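Local coordinates for PDZ domain protein (Parabacteroides distasonis, PDB 4L8N) that is of unknown function but binds magnesium and carries PDZ domains at both ends of a DUF4136 domain, at residues Leu71-Arg76 / Val95-Lys100; Glu161-Glu166 / Tyr277-Val282; Val258-Glu263 / Pro290-Gly295; Ala401-Asp406 / Leu414-Pro419. One frame throughout, in Å; residues are numbered along the deposited sequence.

Contact 1 of 4, residues Leu71-Arg76 / Val95-Lys100; sequences LNPAGR and VKKDCK
Lys97 reaches from strand 91-101 into the loop 72-76 and ends among its backbone carbonyls. This is the N-terminal PDZ domain, where the loop joins helix 67-71 to strand 78-84, the neighbour of strand 91-101 in the antiparallel sheet.

Hydrogen bonds carry most of the contact, and the direct ones both start from one ammonium group. Lys97 NZ donates to Pro73 O at 2.7 Å, lying in the carbonyl plane with a C=O...N angle of 154°. A longer bond runs from Lys97 NZ to Arg76 O, at 3.3 Å, and here the donor is tilted 29° from the carbonyl plane. A water takes the third place and accepts from Lys97 NZ at 2.8 Å. The same water donates to Ala74 O at 2.7 Å, and in this way the middle of the loop is tied to the lysine as well. The three partners fix the direction of the ammonium group, and its positive charge is probably stabilised by the carbonyl oxygens of the loop.

Packing is lighter. The lysine chain bends at its third torsion (chi3 -88°), which turns NZ into the loop. Its methylenes cross the Asn72 side chain at about a right angle. Both residues also touch Cys10 on strand 8-18. The closest approach between these two side chains is Asn72 OD1 to Lys97 CD, at 3.4 Å.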
loop_
_atom_site.group_PDB
_atom_site.type_symbol
_atom_site.label_atom_id
_atom_site.label_comp_id
_atom_site.label_asym_id
_atom_site.label_seq_id
_atom_site.Cartn_x
_atom_site.Cartn_y
_atom_site.Cartn_z
ATOM N N LEU A 71 39.246 -0.846 8.171
ATOM C CA LEU A 71 38.523 -0.742 9.435
ATOM C C LEU A 71 39.055 -1.737 10.458
ATOM O O LEU A 71 38.922 -1.488 11.658
ATOM C CB LEU A 71 37.014 -0.945 9.236
ATOM C CG LEU A 71 36.231 0.302 8.869
ATOM C CD1 LEU A 71 34.824 -0.055 8.473
ATOM C CD2 LEU A 71 36.244 1.331 10.005
ATOM N N ASN A 72 39.665 -2.852 9.994
ATOM C CA ASN A 72 40.277 -3.856 10.867
ATOM C C ASN A 72 41.765 -4.029 10.478
ATOM O O ASN A 72 42.116 -5.046 9.863
ATOM C CB ASN A 72 39.513 -5.181 10.815
ATOM C CG ASN A 72 39.878 -6.109 11.951
ATOM O OD1 ASN A 72 39.303 -6.053 13.047
ATOM N ND2 ASN A 72 40.852 -6.971 11.716
ATOM N N PRO A 73 42.655 -3.045 10.789
ATOM C CA PRO A 73 44.070 -3.187 10.390
ATOM C C PRO A 73 44.787 -4.301 11.145
ATOM O O PRO A 73 44.342 -4.721 12.220
ATOM C CB PRO A 73 44.682 -1.816 10.715
ATOM C CG PRO A 73 43.530 -0.894 10.951
ATOM C CD PRO A 73 42.440 -1.767 11.500
ATOM N N ALA A 74 45.890 -4.801 10.558
ATOM C CA ALA A 74 46.683 -5.868 11.170
ATOM C C ALA A 74 47.538 -5.319 12.325
ATOM O O ALA A 74 47.286 -5.666 13.488
ATOM C CB ALA A 74 47.552 -6.553 10.126
ATOM N N GLY A 75 48.482 -4.429 11.990
ATOM C CA GLY A 75 49.419 -3.801 12.921
ATOM C C GLY A 75 48.784 -2.910 13.971
ATOM O O GLY A 75 49.146 -2.986 15.152
ATOM N N ARG A 76 47.836 -2.049 13.539
ATOM C CA ARG A 76 47.103 -1.115 14.397
ATOM C C ARG A 76 46.099 -1.880 15.261
ATOM O O ARG A 76 45.674 -2.978 14.881
ATOM C CB ARG A 76 46.391 -0.053 13.529
ATOM C CG ARG A 76 46.073 1.240 14.266
ATOM C CD ARG A 76 45.609 2.360 13.354
ATOM N NE ARG A 76 45.113 3.496 14.136
ATOM C CZ ARG A 76 45.858 4.518 14.554
ATOM N NH1 ARG A 76 47.148 4.581 14.242
ATOM N NH2 ARG A 76 45.317 5.489 15.278
ATOM N N VAL A 95 38.177 4.270 18.234
ATOM C CA VAL A 95 37.482 3.037 18.574
ATOM C C VAL A 95 38.499 1.924 18.857
ATOM O O VAL A 95 39.266 1.531 17.981
ATOM C CB VAL A 95 36.436 2.647 17.489
ATOM C CG1 VAL A 95 35.807 1.283 17.760
ATOM C CG2 VAL A 95 35.360 3.708 17.381
ATOM N N LYS A 96 38.463 1.398 20.093
ATOM C CA LYS A 96 39.300 0.282 20.517
ATOM C C LYS A 96 38.689 -1.001 19.940
ATOM O O LYS A 96 37.472 -1.054 19.716
ATOM C CB LYS A 96 39.456 0.240 22.058
ATOM C CG LYS A 96 40.066 1.534 22.632
ATOM C CD LYS A 96 40.648 1.419 24.045
ATOM C CE LYS A 96 41.490 2.645 24.362
ATOM N NZ LYS A 96 42.269 2.505 25.625
ATOM N N LYS A 97 39.527 -1.995 19.624
ATOM C CA LYS A 97 39.050 -3.248 19.037
ATOM C C LYS A 97 38.618 -4.222 20.113
ATOM O O LYS A 97 39.070 -4.138 21.264
ATOM C CB LYS A 97 40.126 -3.894 18.149
ATOM C CG LYS A 97 39.702 -4.075 16.694
ATOM C CD LYS A 97 40.793 -4.748 15.855
ATOM C CE LYS A 97 41.797 -3.805 15.233
ATOM N NZ LYS A 97 42.854 -4.551 14.503
ATOM N N ASP A 98 37.732 -5.147 19.732
ATOM C CA ASP A 98 37.271 -6.178 20.637
ATOM C C ASP A 98 37.806 -7.492 20.105
ATOM O O ASP A 98 37.425 -7.960 19.025
ATOM C CB ASP A 98 35.746 -6.144 20.817
ATOM C CG ASP A 98 35.248 -4.827 21.389
ATOM O OD1 ASP A 98 35.784 -4.395 22.447
ATOM O OD2 ASP A 98 34.339 -4.218 20.773
ATOM N N CYS A 99 38.778 -8.027 20.851
ATOM C CA CYS A 99 39.517 -9.211 20.476
ATOM C C CYS A 99 39.231 -10.362 21.405
ATOM O O CYS A 99 38.927 -10.156 22.577
ATOM C CB CYS A 99 41.003 -8.885 20.448
ATOM S SG CYS A 99 41.387 -7.248 19.768
ATOM N N LYS A 100 39.332 -11.579 20.869
ATOM C CA LYS A 100 39.170 -12.831 21.611
ATOM C C LYS A 100 40.078 -13.910 21.003
ATOM O O LYS A 100 40.440 -13.814 19.828
ATOM C CB LYS A 100 37.698 -13.295 21.625
ATOM C CG LYS A 100 37.104 -13.629 20.247
ATOM C CD LYS A 100 35.783 -14.398 20.333
ATOM C CE LYS A 100 35.954 -15.884 20.530
ATOM N NZ LYS A 100 34.750 -16.638 20.080
HETATM O O HOH W 1 45.062 -6.180 14.964
#

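Contact 2 of 4, residues Glu161-Glu166 / Tyr277-Val282; sequences ETVINE and YARVHV
Val163 and Ile164 on helix 158-175 face Arg279 and Ala278 on helix 274-285. The backbones come close, with Ile164 CA and Ala278 CA 5.9 Å apart, because only a methyl group stands at Ala278. Ile164 CG1, set anti to the carbonyl carbon (chi1 -62°), is thereby put on Ala278 CB at 3.9 Å. Both side chains also touch Phe244 on strand 240-250, which lies beneath the helix pair.

On the outer side Arg279 stretches across, extended from CG to NE. Its side chain crosses Val163 at about a right angle, and the guanidinium turns one face to it. The branch that touches is CG1, which is anti to the backbone N (chi1 172°) and sits 3.8 Å from Arg279 NH2. The methyl packs on the guanidinium face, toward its rim, by van der Waals contact.

Within 277-282, His281 ND1 donates to Tyr277 O at 2.8 Å, and the imidazole ring lies over the Tyr277 ring. The bond holds the imidazole's rotation, while His281 NE2 bonds to Arg215 of the second subunit. The arrangement is a close helix-helix pair packed on the sheet of the DUF4136 domain, with one helix also meeting the partner subunit.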
loop_
_atom_site.group_PDB
_atom_site.type_symbol
_atom_site.label_atom_id
_atom_site.label_comp_id
_atom_site.label_asym_id
_atom_site.label_seq_id
_atom_site.Cartn_x
_atom_site.Cartn_y
_atom_site.Cartn_z
ATOM N N GLU A 161 -2.817 15.624 18.933
ATOM C CA GLU A 161 -1.683 16.252 18.240
ATOM C C GLU A 161 -0.504 16.569 19.170
ATOM O O GLU A 161 0.642 16.520 18.728
ATOM C CB GLU A 161 -2.123 17.518 17.508
ATOM C CG GLU A 161 -2.946 17.205 16.267
ATOM C CD GLU A 161 -3.123 18.316 15.253
ATOM O OE1 GLU A 161 -2.268 19.229 15.194
ATOM O OE2 GLU A 161 -4.091 18.230 14.464
ATOM N N THR A 162 -0.783 16.850 20.453
ATOM C CA THR A 162 0.239 17.130 21.453
ATOM C C THR A 162 0.990 15.840 21.779
ATOM O O THR A 162 2.213 15.889 21.924
ATOM C CB THR A 162 -0.384 17.793 22.681
ATOM O OG1 THR A 162 -0.919 19.040 22.254
ATOM C CG2 THR A 162 0.622 18.038 23.802
ATOM N N VAL A 163 0.277 14.695 21.853
ATOM C CA VAL A 163 0.875 13.379 22.146
ATOM C C VAL A 163 1.806 12.996 21.003
ATOM O O VAL A 163 2.975 12.699 21.255
ATOM C CB VAL A 163 -0.190 12.283 22.429
ATOM C CG1 VAL A 163 0.447 10.893 22.544
ATOM C CG2 VAL A 163 -0.983 12.617 23.688
ATOM N N ILE A 164 1.294 13.046 19.758
ATOM C CA ILE A 164 2.032 12.760 18.525
ATOM C C ILE A 164 3.341 13.588 18.479
ATOM O O ILE A 164 4.420 13.011 18.409
ATOM C CB ILE A 164 1.144 13.019 17.260
ATOM C CG1 ILE A 164 -0.100 12.099 17.221
ATOM C CG2 ILE A 164 1.971 12.868 15.974
ATOM C CD1 ILE A 164 -1.143 12.460 16.106
ATOM N N ASN A 165 3.242 14.917 18.568
ATOM C CA ASN A 165 4.387 15.829 18.504
ATOM C C ASN A 165 5.412 15.597 19.638
ATOM O O ASN A 165 6.608 15.747 19.409
ATOM C CB ASN A 165 3.908 17.277 18.486
ATOM C CG ASN A 165 3.151 17.681 17.238
ATOM O OD1 ASN A 165 3.145 16.994 16.205
ATOM N ND2 ASN A 165 2.566 18.862 17.274
ATOM N N GLU A 166 4.958 15.200 20.827
ATOM C CA GLU A 166 5.843 14.880 21.950
ATOM C C GLU A 166 6.673 13.626 21.628
ATOM O O GLU A 166 7.850 13.587 21.983
ATOM C CB GLU A 166 5.042 14.676 23.239
ATOM C CG GLU A 166 4.886 15.935 24.071
ATOM C CD GLU A 166 4.003 15.813 25.303
ATOM O OE1 GLU A 166 4.036 14.753 25.974
ATOM O OE2 GLU A 166 3.292 16.797 25.611
ATOM N N TYR A 277 -1.316 4.298 18.899
ATOM C CA TYR A 277 -0.684 3.921 17.640
ATOM C C TYR A 277 0.618 4.731 17.435
ATOM O O TYR A 277 1.653 4.119 17.167
ATOM C CB TYR A 277 -1.656 4.097 16.432
ATOM C CG TYR A 277 -1.059 3.508 15.171
ATOM C CD1 TYR A 277 -1.217 2.161 14.869
ATOM C CD2 TYR A 277 -0.229 4.267 14.346
ATOM C CE1 TYR A 277 -0.581 1.586 13.772
ATOM C CE2 TYR A 277 0.418 3.699 13.249
ATOM C CZ TYR A 277 0.258 2.351 12.984
ATOM O OH TYR A 277 0.922 1.762 11.940
ATOM N N ALA A 278 0.551 6.091 17.551
ATOM C CA ALA A 278 1.695 7.018 17.407
ATOM C C ALA A 278 2.825 6.672 18.409
ATOM O O ALA A 278 3.985 6.550 17.995
ATOM C CB ALA A 278 1.252 8.473 17.596
ATOM N N ARG A 279 2.472 6.460 19.704
ATOM C CA ARG A 279 3.420 6.099 20.763
ATOM C C ARG A 279 4.270 4.885 20.387
ATOM O O ARG A 279 5.475 4.911 20.622
ATOM C CB ARG A 279 2.694 5.809 22.092
ATOM C CG ARG A 279 2.240 7.043 22.824
ATOM C CD ARG A 279 1.979 6.728 24.279
ATOM N NE ARG A 279 1.247 7.811 24.946
ATOM C CZ ARG A 279 1.817 8.877 25.503
ATOM N NH1 ARG A 279 3.141 9.020 25.480
ATOM N NH2 ARG A 279 1.072 9.804 26.088
ATOM N N VAL A 280 3.646 3.841 19.790
ATOM C CA VAL A 280 4.311 2.597 19.395
ATOM C C VAL A 280 5.123 2.775 18.107
ATOM O O VAL A 280 6.274 2.363 18.062
ATOM C CB VAL A 280 3.285 1.427 19.260
ATOM C CG1 VAL A 280 3.922 0.136 18.748
ATOM C CG2 VAL A 280 2.574 1.166 20.576
ATOM N N HIS A 281 4.527 3.372 17.069
ATOM C CA HIS A 281 5.087 3.442 15.713
ATOM C C HIS A 281 5.938 4.653 15.387
ATOM O O HIS A 281 6.847 4.480 14.574
ATOM C CB HIS A 281 3.978 3.269 14.695
ATOM C CG HIS A 281 3.316 1.936 14.846
ATOM N ND1 HIS A 281 2.257 1.750 15.723
ATOM C CD2 HIS A 281 3.627 0.741 14.277
ATOM C CE1 HIS A 281 1.925 0.465 15.624
ATOM N NE2 HIS A 281 2.709 -0.181 14.759
ATOM N N VAL A 282 5.740 5.836 16.026
ATOM C CA VAL A 282 6.643 6.983 15.783
ATOM C C VAL A 282 8.139 6.508 15.907
ATOM O O VAL A 282 8.914 6.781 14.974
ATOM C CB VAL A 282 6.362 8.223 16.698
ATOM C CG1 VAL A 282 7.588 9.137 16.826
ATOM C CG2 VAL A 282 5.154 9.008 16.206
#

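Contact 3 of 4, residues Val258-Glu263 / Pro290-Gly295; sequences VLWECE and PYTKYG
The indole of Trp260 meets Thr292 at its edge, with Thr292 OG1 lying in the ring plane beside NE1. One face of the indole looks onto the backbone Cys262 N of its own strand, and the ring of Tyr289 meets Trp260 edge-to-face. The contact joins strand 258-268 of the DUF4136 sheet to the loop that leads from helix 274-285 into strand 298-309.

Trp260 CG is anti to the backbone N (chi1 -176°), which carries the indole off the strand toward the loop. Trp260 NE1 donates to Thr292 OG1 at 2.9 Å. The bond is bent, with an N-H...O angle of 139°, and the same N-H also makes a weak bond to Gln288 O. Thr292 OG1 is hydrogen-bonded to Gln288 O too. Tryptophan N-H, threonine hydroxyl and the backbone carbonyl of Gln288 form a small polar cluster at the rim of a mostly buried ring. A leucine in place of Trp260 would probably leave Thr292 without its indole donor and open a gap beside Tyr289.

On the strand side the indole packs against Thr133 and Val135 of one neighbouring strand and Ile248 of the other. Across the contact, the next ring atom, Trp260 CD1, lies 3.4 Å from Thr292 OG1.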
loop_
_atom_site.group_PDB
_atom_site.type_symbol
_atom_site.label_atom_id
_atom_site.label_comp_id
_atom_site.label_asym_id
_atom_site.label_seq_id
_atom_site.Cartn_x
_atom_site.Cartn_y
_atom_site.Cartn_z
ATOM N N VAL A 258 8.961 18.803 0.500
ATOM C CA VAL A 258 8.887 17.710 1.462
ATOM C C VAL A 258 10.152 16.886 1.278
ATOM O O VAL A 258 10.406 16.366 0.180
ATOM C CB VAL A 258 7.593 16.869 1.339
ATOM C CG1 VAL A 258 7.635 15.677 2.293
ATOM C CG2 VAL A 258 6.364 17.730 1.606
ATOM N N LEU A 259 10.981 16.837 2.334
ATOM C CA LEU A 259 12.259 16.118 2.321
ATOM C C LEU A 259 12.051 14.633 2.535
ATOM O O LEU A 259 12.647 13.808 1.842
ATOM C CB LEU A 259 13.215 16.653 3.405
ATOM C CG LEU A 259 13.595 18.130 3.363
ATOM C CD1 LEU A 259 14.336 18.493 4.598
ATOM C CD2 LEU A 259 14.507 18.444 2.185
ATOM N N TRP A 260 11.205 14.307 3.496
ATOM C CA TRP A 260 10.947 12.952 3.945
ATOM C C TRP A 260 9.527 12.873 4.489
ATOM O O TRP A 260 9.070 13.790 5.212
ATOM C CB TRP A 260 11.979 12.623 5.055
ATOM C CG TRP A 260 11.965 11.221 5.602
ATOM C CD1 TRP A 260 12.793 10.200 5.237
ATOM C CD2 TRP A 260 11.236 10.756 6.744
ATOM N NE1 TRP A 260 12.581 9.108 6.038
ATOM C CE2 TRP A 260 11.618 9.414 6.965
ATOM C CE3 TRP A 260 10.277 11.335 7.595
ATOM C CZ2 TRP A 260 11.103 8.655 8.016
ATOM C CZ3 TRP A 260 9.721 10.559 8.594
ATOM C CH2 TRP A 260 10.173 9.253 8.829
ATOM N N GLU A 261 8.833 11.780 4.126
ATOM C CA GLU A 261 7.463 11.506 4.530
ATOM C C GLU A 261 7.322 10.023 4.767
ATOM O O GLU A 261 7.806 9.219 3.970
ATOM C CB GLU A 261 6.460 12.013 3.457
ATOM C CG GLU A 261 4.993 12.021 3.896
ATOM C CD GLU A 261 3.979 12.619 2.932
ATOM O OE1 GLU A 261 4.133 13.803 2.565
ATOM O OE2 GLU A 261 2.990 11.930 2.596
ATOM N N CYS A 262 6.719 9.665 5.901
ATOM C CA CYS A 262 6.447 8.288 6.278
ATOM C C CYS A 262 4.987 8.169 6.644
ATOM O O CYS A 262 4.482 8.926 7.487
ATOM C CB CYS A 262 7.353 7.800 7.401
ATOM S SG CYS A 262 7.279 6.005 7.671
ATOM N N GLU A 263 4.290 7.275 5.923
ATOM C CA GLU A 263 2.860 7.036 6.063
ATOM C C GLU A 263 2.598 5.579 6.386
ATOM O O GLU A 263 3.040 4.684 5.678
ATOM C CB GLU A 263 2.122 7.440 4.769
ATOM C CG GLU A 263 0.629 7.663 4.921
ATOM C CD GLU A 263 -0.110 7.897 3.621
ATOM O OE1 GLU A 263 0.103 8.953 2.983
ATOM O OE2 GLU A 263 -0.938 7.034 3.257
ATOM N N PRO A 290 17.691 9.824 9.452
ATOM C CA PRO A 290 17.870 10.215 8.045
ATOM C C PRO A 290 18.225 9.085 7.069
ATOM O O PRO A 290 18.345 9.342 5.870
ATOM C CB PRO A 290 19.039 11.196 8.142
ATOM C CG PRO A 290 19.872 10.666 9.255
ATOM C CD PRO A 290 18.955 9.971 10.202
ATOM N N TYR A 291 18.403 7.848 7.561
ATOM C CA TYR A 291 18.817 6.758 6.696
ATOM C C TYR A 291 17.632 5.874 6.294
ATOM O O TYR A 291 17.202 5.015 7.056
ATOM C CB TYR A 291 19.931 5.955 7.374
ATOM C CG TYR A 291 20.535 4.870 6.507
ATOM C CD1 TYR A 291 21.021 5.156 5.235
ATOM C CD2 TYR A 291 20.665 3.566 6.979
ATOM C CE1 TYR A 291 21.585 4.163 4.437
ATOM C CE2 TYR A 291 21.234 2.565 6.194
ATOM C CZ TYR A 291 21.696 2.867 4.923
ATOM O OH TYR A 291 22.275 1.877 4.163
ATOM N N THR A 292 17.119 6.114 5.071
ATOM C CA THR A 292 16.016 5.405 4.436
ATOM C C THR A 292 16.558 4.402 3.414
ATOM O O THR A 292 17.201 4.802 2.439
ATOM C CB THR A 292 15.050 6.421 3.767
ATOM O OG1 THR A 292 14.516 7.319 4.740
ATOM C CG2 THR A 292 13.895 5.756 3.041
ATOM N N LYS A 293 16.294 3.096 3.630
ATOM C CA LYS A 293 16.674 2.088 2.650
ATOM C C LYS A 293 15.441 1.264 2.169
ATOM O O LYS A 293 15.508 0.684 1.090
ATOM C CB LYS A 293 17.857 1.204 3.081
ATOM C CG LYS A 293 17.768 0.426 4.378
ATOM C CD LYS A 293 18.937 -0.579 4.428
ATOM C CE LYS A 293 19.134 -1.195 5.795
ATOM N NZ LYS A 293 19.930 -2.454 5.725
ATOM N N TYR A 294 14.304 1.302 2.889
ATOM C CA TYR A 294 13.052 0.613 2.504
ATOM C C TYR A 294 11.933 1.601 2.242
ATOM O O TYR A 294 11.512 2.310 3.151
ATOM C CB TYR A 294 12.602 -0.393 3.575
ATOM C CG TYR A 294 13.616 -1.494 3.758
ATOM C CD1 TYR A 294 13.725 -2.525 2.829
ATOM C CD2 TYR A 294 14.539 -1.452 4.796
ATOM C CE1 TYR A 294 14.708 -3.500 2.948
ATOM C CE2 TYR A 294 15.519 -2.431 4.930
ATOM C CZ TYR A 294 15.594 -3.457 4.007
ATOM O OH TYR A 294 16.552 -4.433 4.120
ATOM N N GLY A 295 11.433 1.613 1.018
ATOM C CA GLY A 295 10.355 2.513 0.642
ATOM C C GLY A 295 8.950 2.056 0.963
ATOM O O GLY A 295 8.076 2.894 1.188
#

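Contact 4 of 4, residues Ala401-Asp406 / Leu414-Pro419; sequences ASQSSD and LYYFAP
The end of helix 395-402 and a later type I beta turn, Tyr415 to Ala418, are joined here by Gln403 and Tyr416. Their side chains approach from opposite directions. Tyr416 OH donates to Gln403 OE1 at 2.8 Å. The oxygen lies at the edge of the phenol ring, near its plane. The hydroxyl stands above the carbonyl plane of the amide, 50° out of it. Amide and ring planes are steeply inclined.

Gln403 is bent at its second torsion (chi2 -56°), and this folds the amide back toward its own helix end. There Gln403 NE2 donates to Ser402 OG at 3.1 Å, with the acceptor in the amide plane and a nearly straight N-H...O angle of 166°. Ser412 OG is a second partner of NE2, and His348 NE2 a second partner of OE1. Bonds at both ends thus probably settle which way round the amide sits. His348 on strand 348-349 places the contact in or beside what is probably the C-terminal PDZ domain. An alanine in place of Gln403 would probably leave the Tyr416 hydroxyl and His348 without this shared acceptor and set the phenol freer to turn.

The segments run from the end of helix 395-402 into the long loop before strand 429-435. Just beyond the helix, Ser404 N and OG both bond to Ala401 O. In the turn, Ala418 N bonds to Tyr415 O at 3.1 Å.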
loop_
_atom_site.group_PDB
_atom_site.type_symbol
_atom_site.label_atom_id
_atom_site.label_comp_id
_atom_site.label_asym_id
_atom_site.label_seq_id
_atom_site.Cartn_x
_atom_site.Cartn_y
_atom_site.Cartn_z
ATOM N N ALA A 401 13.688 -30.437 36.780
ATOM C CA ALA A 401 14.140 -31.090 35.552
ATOM C C ALA A 401 15.431 -30.447 35.021
ATOM O O ALA A 401 16.355 -31.171 34.681
ATOM C CB ALA A 401 13.055 -31.030 34.498
ATOM N N SER A 402 15.526 -29.103 35.034
ATOM C CA SER A 402 16.692 -28.357 34.559
ATOM C C SER A 402 17.981 -28.693 35.304
ATOM O O SER A 402 19.061 -28.475 34.745
ATOM C CB SER A 402 16.446 -26.853 34.677
ATOM O OG SER A 402 16.700 -26.354 35.982
ATOM N N GLN A 403 17.869 -29.165 36.564
ATOM C CA GLN A 403 19.017 -29.415 37.427
ATOM C C GLN A 403 19.351 -30.903 37.566
ATOM O O GLN A 403 20.209 -31.266 38.375
ATOM C CB GLN A 403 18.795 -28.761 38.809
ATOM C CG GLN A 403 18.676 -27.222 38.757
ATOM C CD GLN A 403 19.865 -26.540 38.100
ATOM O OE1 GLN A 403 20.961 -26.508 38.639
ATOM N NE2 GLN A 403 19.686 -26.008 36.909
ATOM N N SER A 404 18.722 -31.755 36.730
ATOM C CA SER A 404 18.977 -33.197 36.717
ATOM C C SER A 404 20.308 -33.456 36.042
ATOM O O SER A 404 20.505 -33.047 34.895
ATOM C CB SER A 404 17.860 -33.944 35.995
ATOM O OG SER A 404 16.578 -33.481 36.381
ATOM N N SER A 405 21.215 -34.133 36.757
ATOM C CA SER A 405 22.572 -34.478 36.320
ATOM C C SER A 405 22.601 -35.168 34.952
ATOM O O SER A 405 23.588 -35.001 34.225
ATOM C CB SER A 405 23.265 -35.343 37.364
ATOM O OG SER A 405 23.680 -34.520 38.442
ATOM N N ASP A 406 21.499 -35.867 34.577
ATOM C CA ASP A 406 21.328 -36.534 33.283
ATOM C C ASP A 406 21.360 -35.510 32.124
ATOM O O ASP A 406 21.787 -35.855 31.015
ATOM C CB ASP A 406 20.006 -37.346 33.259
ATOM C CG ASP A 406 19.628 -37.999 31.924
ATOM O OD1 ASP A 406 20.540 -38.510 31.225
ATOM O OD2 ASP A 406 18.419 -38.035 31.600
ATOM N N LEU A 414 24.196 -19.609 33.708
ATOM C CA LEU A 414 23.956 -18.463 32.845
ATOM C C LEU A 414 22.559 -17.913 33.049
ATOM O O LEU A 414 22.346 -16.717 32.812
ATOM C CB LEU A 414 24.155 -18.852 31.370
ATOM C CG LEU A 414 25.607 -19.157 30.957
ATOM C CD1 LEU A 414 25.638 -19.976 29.698
ATOM C CD2 LEU A 414 26.448 -17.889 30.833
ATOM N N TYR A 415 21.609 -18.772 33.524
ATOM C CA TYR A 415 20.223 -18.362 33.751
ATOM C C TYR A 415 19.798 -18.557 35.219
ATOM O O TYR A 415 18.614 -18.677 35.501
ATOM C CB TYR A 415 19.285 -19.102 32.774
ATOM C CG TYR A 415 19.490 -18.688 31.331
ATOM C CD1 TYR A 415 19.190 -17.395 30.905
ATOM C CD2 TYR A 415 20.078 -19.557 30.408
ATOM C CE1 TYR A 415 19.401 -16.999 29.583
ATOM C CE2 TYR A 415 20.306 -19.167 29.085
ATOM C CZ TYR A 415 19.940 -17.894 28.673
ATOM O OH TYR A 415 20.110 -17.493 27.372
ATOM N N TYR A 416 20.753 -18.473 36.159
ATOM C CA TYR A 416 20.487 -18.658 37.587
ATOM C C TYR A 416 19.668 -17.541 38.238
ATOM O O TYR A 416 19.247 -17.704 39.389
ATOM C CB TYR A 416 21.781 -18.875 38.359
ATOM C CG TYR A 416 21.932 -20.318 38.745
ATOM C CD1 TYR A 416 21.590 -21.338 37.852
ATOM C CD2 TYR A 416 22.319 -20.679 40.030
ATOM C CE1 TYR A 416 21.661 -22.679 38.220
ATOM C CE2 TYR A 416 22.355 -22.020 40.425
ATOM C CZ TYR A 416 22.064 -23.018 39.504
ATOM O OH TYR A 416 22.160 -24.338 39.860
ATOM N N PHE A 417 19.398 -16.456 37.509
ATOM C CA PHE A 417 18.600 -15.344 37.997
ATOM C C PHE A 417 17.079 -15.657 37.804
ATOM O O PHE A 417 16.224 -14.929 38.328
ATOM C CB PHE A 417 19.015 -14.035 37.263
ATOM C CG PHE A 417 18.842 -14.096 35.757
ATOM C CD1 PHE A 417 17.596 -13.878 35.172
ATOM C CD2 PHE A 417 19.910 -14.430 34.931
ATOM C CE1 PHE A 417 17.418 -14.026 33.794
ATOM C CE2 PHE A 417 19.735 -14.550 33.548
ATOM C CZ PHE A 417 18.496 -14.348 32.990
ATOM N N ALA A 418 16.754 -16.716 37.033
ATOM C CA ALA A 418 15.381 -17.113 36.705
ATOM C C ALA A 418 14.871 -18.185 37.676
ATOM O O ALA A 418 15.598 -19.146 37.931
ATOM C CB ALA A 418 15.321 -17.615 35.269
ATOM N N PRO A 419 13.622 -18.070 38.211
ATOM C CA PRO A 419 13.141 -19.061 39.195
ATOM C C PRO A 419 12.752 -20.421 38.573
ATOM O O PRO A 419 12.623 -21.412 39.308
ATOM C CB PRO A 419 11.942 -18.352 39.818
ATOM C CG PRO A 419 11.407 -17.522 38.725
ATOM C CD PRO A 419 12.631 -16.988 38.041
#

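Overall arrangement
Contact 1 comes first along the chain, in the N-terminal PDZ domain. Its centre lies 41, 34 and 37 Å from those of contacts 2, 3 and 4. Contacts 2 and 3 follow, and their segments alternate. Contact 2 and the strand of contact 3 fall in the DUF4136 region. Their centres are 17 Å apart, and strand 258-268 leads into helix 274-285. Both contacts touch the second subunit. Contact 4 comes last, 47 Å from contact 3 between centres and across the chain's centre. Strands 258-268 and 298-309 share the large mixed sheet; the second follows the loop of contact 3 and touches the turn of contact 4. This sheet links the dimer-facing part to the C-terminal part.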